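Local coordinates for protein bacillaene synthase dehydratase PksH (Bacillus subtilis, PDB 3HP0) that dehydrates the (S)-3-hydroxy-3-methylglutaryl group tethered to PksL to a 3-methylglutaconyl moiety during synthesis of the antibiotic bacillaene, at residues Ala131-Pro144 and His161-Gln173. Sequence-based numbering, arbitrary orientation.
Sequences ASFSLSELLFGLYP and HYMTLMTKPISVQ
The Phe133 ring meets Ile170 and Val172 at its edge, where Ile170 CG1 and Val172 CA lie near the ring plane; Leu116, Ala175 and Leu180 also pack against this side chain. At the backbone, Phe133 and Ile170 form a single antiparallel, hydrogen-bonded bridge. Phe133 N donates to Ile170 O at 3.2 Å, and Ile170 N returns a shorter bond of 2.7 Å to Phe133 O, both in the carbonyl planes. Pro169 lays its ring beside Ser134, CB to CB 3.5 Å. Further along, waters bridge the two backbones. One accepts from Leu138 N and donates to Leu135 O and Thr164 O; another accepts from Leu135 N and may donate to Met163 O. Leu135 crosses the selenomethionine Met163 at about a right angle, its CG 3.8 Å from CE, and sets CD1 against Thr164, whose hydroxyl is hydrogen-bonded to Ala160 O. Thr167, with positive phi (63°) as the chain leaves helix 157-166, points CA-H at Leu135 O. With OG1 beside the backbone N (chi1 -58°), its methyl CG2 is turned anti to that N and comes within 3.3 Å of Leu139 CD1, beside Ser136 CA. Strand 132-134, which pairs with strand 110-112 in this crotonase-like fold, is thus joined directly to the connection between two helices, while one water ties backbone atoms flanking active-site Glu137 to helix 157-166.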
loop_
_atom_site.group_PDB
_atom_site.type_symbol
_atom_site.label_atom_id
_atom_site.label_comp_id
_atom_site.label_asym_id
_atom_site.label_seq_id
_atom_site.Cartn_x
_atom_site.Cartn_y
_atom_site.Cartn_z
ATOM N N ALA A 131 -14.667 1.455 4.167
ATOM C CA ALA A 131 -13.237 1.480 4.469
ATOM C C ALA A 131 -12.847 1.793 5.916
ATOM O O ALA A 131 -13.369 2.715 6.538
ATOM C CB ALA A 131 -12.528 2.458 3.527
ATOM N N SER A 132 -11.930 1.000 6.447
ATOM C CA SER A 132 -11.404 1.215 7.783
ATOM C C SER A 132 -9.914 0.895 7.664
ATOM O O SER A 132 -9.515 0.035 6.880
ATOM C CB SER A 132 -12.082 0.304 8.811
ATOM O OG SER A 132 -11.695 -1.047 8.629
ATOM N N PHE A 133 -9.094 1.581 8.448
ATOM C CA PHE A 133 -7.647 1.409 8.375
ATOM C C PHE A 133 -7.032 1.096 9.732
ATOM O O PHE A 133 -7.405 1.705 10.729
ATOM C CB PHE A 133 -7.042 2.702 7.798
ATOM C CG PHE A 133 -7.713 3.166 6.536
ATOM C CD1 PHE A 133 -7.254 2.746 5.291
ATOM C CD2 PHE A 133 -8.850 3.965 6.595
ATOM C CE1 PHE A 133 -7.919 3.109 4.115
ATOM C CE2 PHE A 133 -9.529 4.337 5.434
ATOM C CZ PHE A 133 -9.062 3.907 4.186
ATOM N N SER A 134 -6.079 0.169 9.777
ATOM C CA SER A 134 -5.459 -0.174 11.057
ATOM C C SER A 134 -4.009 -0.668 11.022
ATOM O O SER A 134 -3.541 -1.238 10.033
ATOM C CB SER A 134 -6.317 -1.211 11.787
ATOM O OG SER A 134 -6.289 -2.454 11.108
ATOM N N LEU A 135 -3.314 -0.435 12.132
ATOM C CA LEU A 135 -1.924 -0.842 12.312
ATOM C C LEU A 135 -1.843 -1.528 13.669
ATOM O O LEU A 135 -1.799 -0.861 14.701
ATOM C CB LEU A 135 -0.998 0.374 12.304
ATOM C CG LEU A 135 -0.946 1.218 11.030
ATOM C CD1 LEU A 135 0.034 2.352 11.207
ATOM C CD2 LEU A 135 -0.531 0.345 9.857
ATOM N N SER A 136 -1.833 -2.860 13.657
ATOM C CA SER A 136 -1.787 -3.654 14.881
ATOM C C SER A 136 -0.403 -4.242 15.168
ATOM O O SER A 136 -0.178 -4.824 16.230
ATOM C CB SER A 136 -2.812 -4.792 14.793
ATOM O OG SER A 136 -2.512 -5.680 13.721
ATOM N N GLU A 137 0.515 -4.088 14.223
ATOM C CA GLU A 137 1.864 -4.624 14.370
ATOM C C GLU A 137 2.494 -4.475 15.756
ATOM O O GLU A 137 3.105 -5.415 16.260
ATOM C CB GLU A 137 2.801 -3.986 13.338
ATOM C CG GLU A 137 2.473 -4.301 11.879
ATOM C CD GLU A 137 1.123 -3.763 11.449
ATOM O OE1 GLU A 137 0.835 -2.577 11.728
ATOM O OE2 GLU A 137 0.352 -4.524 10.827
ATOM N N LEU A 138 2.347 -3.307 16.375
ATOM C CA LEU A 138 2.957 -3.056 17.677
ATOM C C LEU A 138 2.520 -4.022 18.782
ATOM O O LEU A 138 3.186 -4.134 19.816
ATOM C CB LEU A 138 2.704 -1.605 18.098
ATOM C CG LEU A 138 3.678 -0.971 19.102
ATOM C CD1 LEU A 138 5.111 -1.104 18.614
ATOM C CD2 LEU A 138 3.327 0.501 19.284
ATOM N N LEU A 139 1.411 -4.725 18.568
ATOM C CA LEU A 139 0.937 -5.688 19.554
ATOM C C LEU A 139 1.916 -6.872 19.607
ATOM O O LEU A 139 2.007 -7.583 20.609
ATOM C CB LEU A 139 -0.471 -6.171 19.187
ATOM C CG LEU A 139 -1.582 -5.117 19.272
ATOM C CD1 LEU A 139 -2.860 -5.641 18.638
ATOM C CD2 LEU A 139 -1.811 -4.736 20.723
ATOM N N PHE A 140 2.657 -7.069 18.524
ATOM C CA PHE A 140 3.627 -8.147 18.454
ATOM C C PHE A 140 5.044 -7.586 18.443
ATOM O O PHE A 140 5.977 -8.237 17.979
ATOM C CB PHE A 140 3.393 -8.991 17.200
ATOM C CG PHE A 140 2.017 -9.588 17.118
ATOM C CD1 PHE A 140 1.095 -9.118 16.190
ATOM C CD2 PHE A 140 1.631 -10.603 17.989
ATOM C CE1 PHE A 140 -0.192 -9.652 16.132
ATOM C CE2 PHE A 140 0.345 -11.142 17.939
ATOM C CZ PHE A 140 -0.566 -10.667 17.013
ATOM N N GLY A 141 5.201 -6.373 18.954
ATOM C CA GLY A 141 6.517 -5.765 18.995
ATOM C C GLY A 141 6.977 -5.252 17.640
ATOM O O GLY A 141 8.061 -4.679 17.517
ATOM N N LEU A 142 6.164 -5.451 16.612
ATOM C CA LEU A 142 6.547 -4.974 15.293
ATOM C C LEU A 142 6.055 -3.543 15.062
ATOM O O LEU A 142 5.524 -2.892 15.965
ATOM C CB LEU A 142 5.970 -5.876 14.197
ATOM C CG LEU A 142 6.294 -7.373 14.033
ATOM C CD1 LEU A 142 7.745 -7.661 14.398
ATOM C CD2 LEU A 142 5.367 -8.183 14.886
ATOM N N TYR A 143 6.270 -3.056 13.845
ATOM C CA TYR A 143 5.795 -1.741 13.405
ATOM C C TYR A 143 5.985 -1.647 11.891
ATOM O O TYR A 143 6.985 -2.124 11.355
ATOM C CB TYR A 143 6.487 -0.576 14.139
ATOM C CG TYR A 143 7.998 -0.586 14.156
ATOM C CD1 TYR A 143 8.697 -1.149 15.228
ATOM C CD2 TYR A 143 8.731 -0.021 13.110
ATOM C CE1 TYR A 143 10.089 -1.142 15.259
ATOM C CE2 TYR A 143 10.119 -0.019 13.130
ATOM C CZ TYR A 143 10.796 -0.576 14.204
ATOM O OH TYR A 143 12.165 -0.548 14.231
ATOM N N PRO A 144 5.010 -1.038 11.188
ATOM C CA PRO A 144 4.970 -0.843 9.734
ATOM C C PRO A 144 6.057 0.074 9.177
ATOM O O PRO A 144 5.755 1.093 8.547
ATOM C CB PRO A 144 3.590 -0.253 9.517
ATOM C CG PRO A 144 3.446 0.617 10.718
ATOM C CD PRO A 144 3.885 -0.324 11.822
ATOM N N HIS A 161 1.758 8.298 14.420
ATOM C CA HIS A 161 2.259 7.873 15.725
ATOM C C HIS A 161 1.133 7.366 16.643
ATOM O O HIS A 161 1.217 6.277 17.195
ATOM C CB HIS A 161 3.006 9.051 16.365
ATOM C CG HIS A 161 3.829 8.684 17.564
ATOM N ND1 HIS A 161 4.736 7.645 17.558
ATOM C CD2 HIS A 161 3.927 9.263 18.785
ATOM C CE1 HIS A 161 5.359 7.602 18.724
ATOM N NE2 HIS A 161 4.886 8.573 19.485
ATOM N N TYR A 162 0.079 8.161 16.781
ATOM C CA TYR A 162 -1.070 7.822 17.611
ATOM C C TYR A 162 -1.711 6.526 17.113
ATOM O O TYR A 162 -2.095 5.656 17.896
ATOM C CB TYR A 162 -2.078 8.970 17.548
ATOM C CG TYR A 162 -3.272 8.836 18.470
ATOM C CD1 TYR A 162 -3.109 8.747 19.861
ATOM C CD2 TYR A 162 -4.569 8.846 17.955
ATOM C CE1 TYR A 162 -4.215 8.677 20.711
ATOM C CE2 TYR A 162 -5.672 8.775 18.786
ATOM C CZ TYR A 162 -5.495 8.693 20.160
ATOM O OH TYR A 162 -6.605 8.638 20.969
HETATM N N MSE A 163 -1.811 6.413 15.796
HETATM C CA MSE A 163 -2.382 5.247 15.139
HETATM C C MSE A 163 -1.612 3.976 15.467
HETATM O O MSE A 163 -2.198 2.942 15.798
HETATM C CB MSE A 163 -2.338 5.446 13.627
HETATM C CG MSE A 163 -3.651 5.311 12.929
HETATM SE SE MSE A 163 -3.415 5.698 11.051
HETATM C CE MSE A 163 -3.578 3.895 10.387
ATOM N N THR A 164 -0.292 4.062 15.351
ATOM C CA THR A 164 0.567 2.912 15.584
ATOM C C THR A 164 0.535 2.492 17.041
ATOM O O THR A 164 0.446 1.307 17.339
ATOM C CB THR A 164 2.026 3.212 15.156
ATOM O OG1 THR A 164 2.030 3.766 13.831
ATOM C CG2 THR A 164 2.860 1.926 15.162
ATOM N N LEU A 165 0.596 3.474 17.939
ATOM C CA LEU A 165 0.574 3.219 19.374
ATOM C C LEU A 165 -0.777 2.688 19.855
ATOM O O LEU A 165 -0.818 1.790 20.692
ATOM C CB LEU A 165 0.910 4.493 20.158
ATOM C CG LEU A 165 2.334 5.061 20.103
ATOM C CD1 LEU A 165 2.351 6.442 20.727
ATOM C CD2 LEU A 165 3.301 4.142 20.829
HETATM N N MSE A 166 -1.872 3.232 19.317
HETATM C CA MSE A 166 -3.219 2.825 19.729
HETATM C C MSE A 166 -3.764 1.541 19.112
HETATM O O MSE A 166 -4.703 0.952 19.638
HETATM C CB MSE A 166 -4.212 3.963 19.495
HETATM C CG MSE A 166 -4.030 5.146 20.434
HETATM SE SE MSE A 166 -4.048 4.656 22.312
HETATM C CE MSE A 166 -2.166 4.771 22.671
ATOM N N THR A 167 -3.198 1.129 17.987
ATOM C CA THR A 167 -3.602 -0.116 17.350
ATOM C C THR A 167 -5.044 -0.243 16.847
ATOM O O THR A 167 -5.357 -1.169 16.092
ATOM C CB THR A 167 -3.342 -1.278 18.310
ATOM O OG1 THR A 167 -1.953 -1.298 18.652
ATOM C CG2 THR A 167 -3.743 -2.604 17.680
ATOM N N LYS A 168 -5.932 0.658 17.242
ATOM C CA LYS A 168 -7.306 0.514 16.784
ATOM C C LYS A 168 -7.584 1.126 15.420
ATOM O O LYS A 168 -7.164 2.245 15.126
ATOM C CB LYS A 168 -8.289 1.073 17.812
ATOM C CG LYS A 168 -8.188 2.555 18.070
ATOM C CD LYS A 168 -9.339 3.003 18.965
ATOM C CE LYS A 168 -10.691 2.702 18.315
ATOM N NZ LYS A 168 -11.834 3.278 19.083
ATOM N N PRO A 169 -8.311 0.389 14.569
ATOM C CA PRO A 169 -8.647 0.864 13.231
ATOM C C PRO A 169 -9.346 2.213 13.299
ATOM O O PRO A 169 -10.064 2.501 14.257
ATOM C CB PRO A 169 -9.548 -0.244 12.692
ATOM C CG PRO A 169 -10.206 -0.756 13.921
ATOM C CD PRO A 169 -9.059 -0.840 14.885
ATOM N N ILE A 170 -9.112 3.047 12.294
ATOM C CA ILE A 170 -9.734 4.354 12.262
ATOM C C ILE A 170 -10.846 4.317 11.224
ATOM O O ILE A 170 -10.816 3.499 10.303
ATOM C CB ILE A 170 -8.723 5.461 11.896
ATOM C CG1 ILE A 170 -8.349 5.365 10.421
ATOM C CG2 ILE A 170 -7.461 5.318 12.751
ATOM C CD1 ILE A 170 -7.599 6.572 9.924
ATOM N N SER A 171 -11.824 5.200 11.384
ATOM C CA SER A 171 -12.961 5.261 10.477
ATOM C C SER A 171 -12.612 5.958 9.162
ATOM O O SER A 171 -11.599 6.654 9.063
ATOM C CB SER A 171 -14.108 6.008 11.148
ATOM O OG SER A 171 -13.757 7.366 11.353
ATOM N N VAL A 172 -13.459 5.773 8.157
ATOM C CA VAL A 172 -13.235 6.418 6.878
ATOM C C VAL A 172 -13.336 7.933 7.072
ATOM O O VAL A 172 -12.777 8.706 6.294
ATOM C CB VAL A 172 -14.262 5.949 5.823
ATOM C CG1 VAL A 172 -15.672 6.232 6.299
ATOM C CG2 VAL A 172 -13.991 6.641 4.496
ATOM N N GLN A 173 -14.040 8.350 8.126
ATOM C CA GLN A 173 -14.202 9.774 8.442
ATOM C C GLN A 173 -12.880 10.383 8.907
ATOM O O GLN A 173 -12.471 11.440 8.415
ATOM C CB GLN A 173 -15.240 9.987 9.556
ATOM C CG GLN A 173 -16.701 9.792 9.173
ATOM C CD GLN A 173 -17.029 8.370 8.757
ATOM O OE1 GLN A 173 -16.507 7.400 9.318
ATOM N NE2 GLN A 173 -17.919 8.239 7.779
HETATM O O HOH W 1 0.745 -1.148 15.659
HETATM O O HOH W 2 -4.139 1.528 13.868
#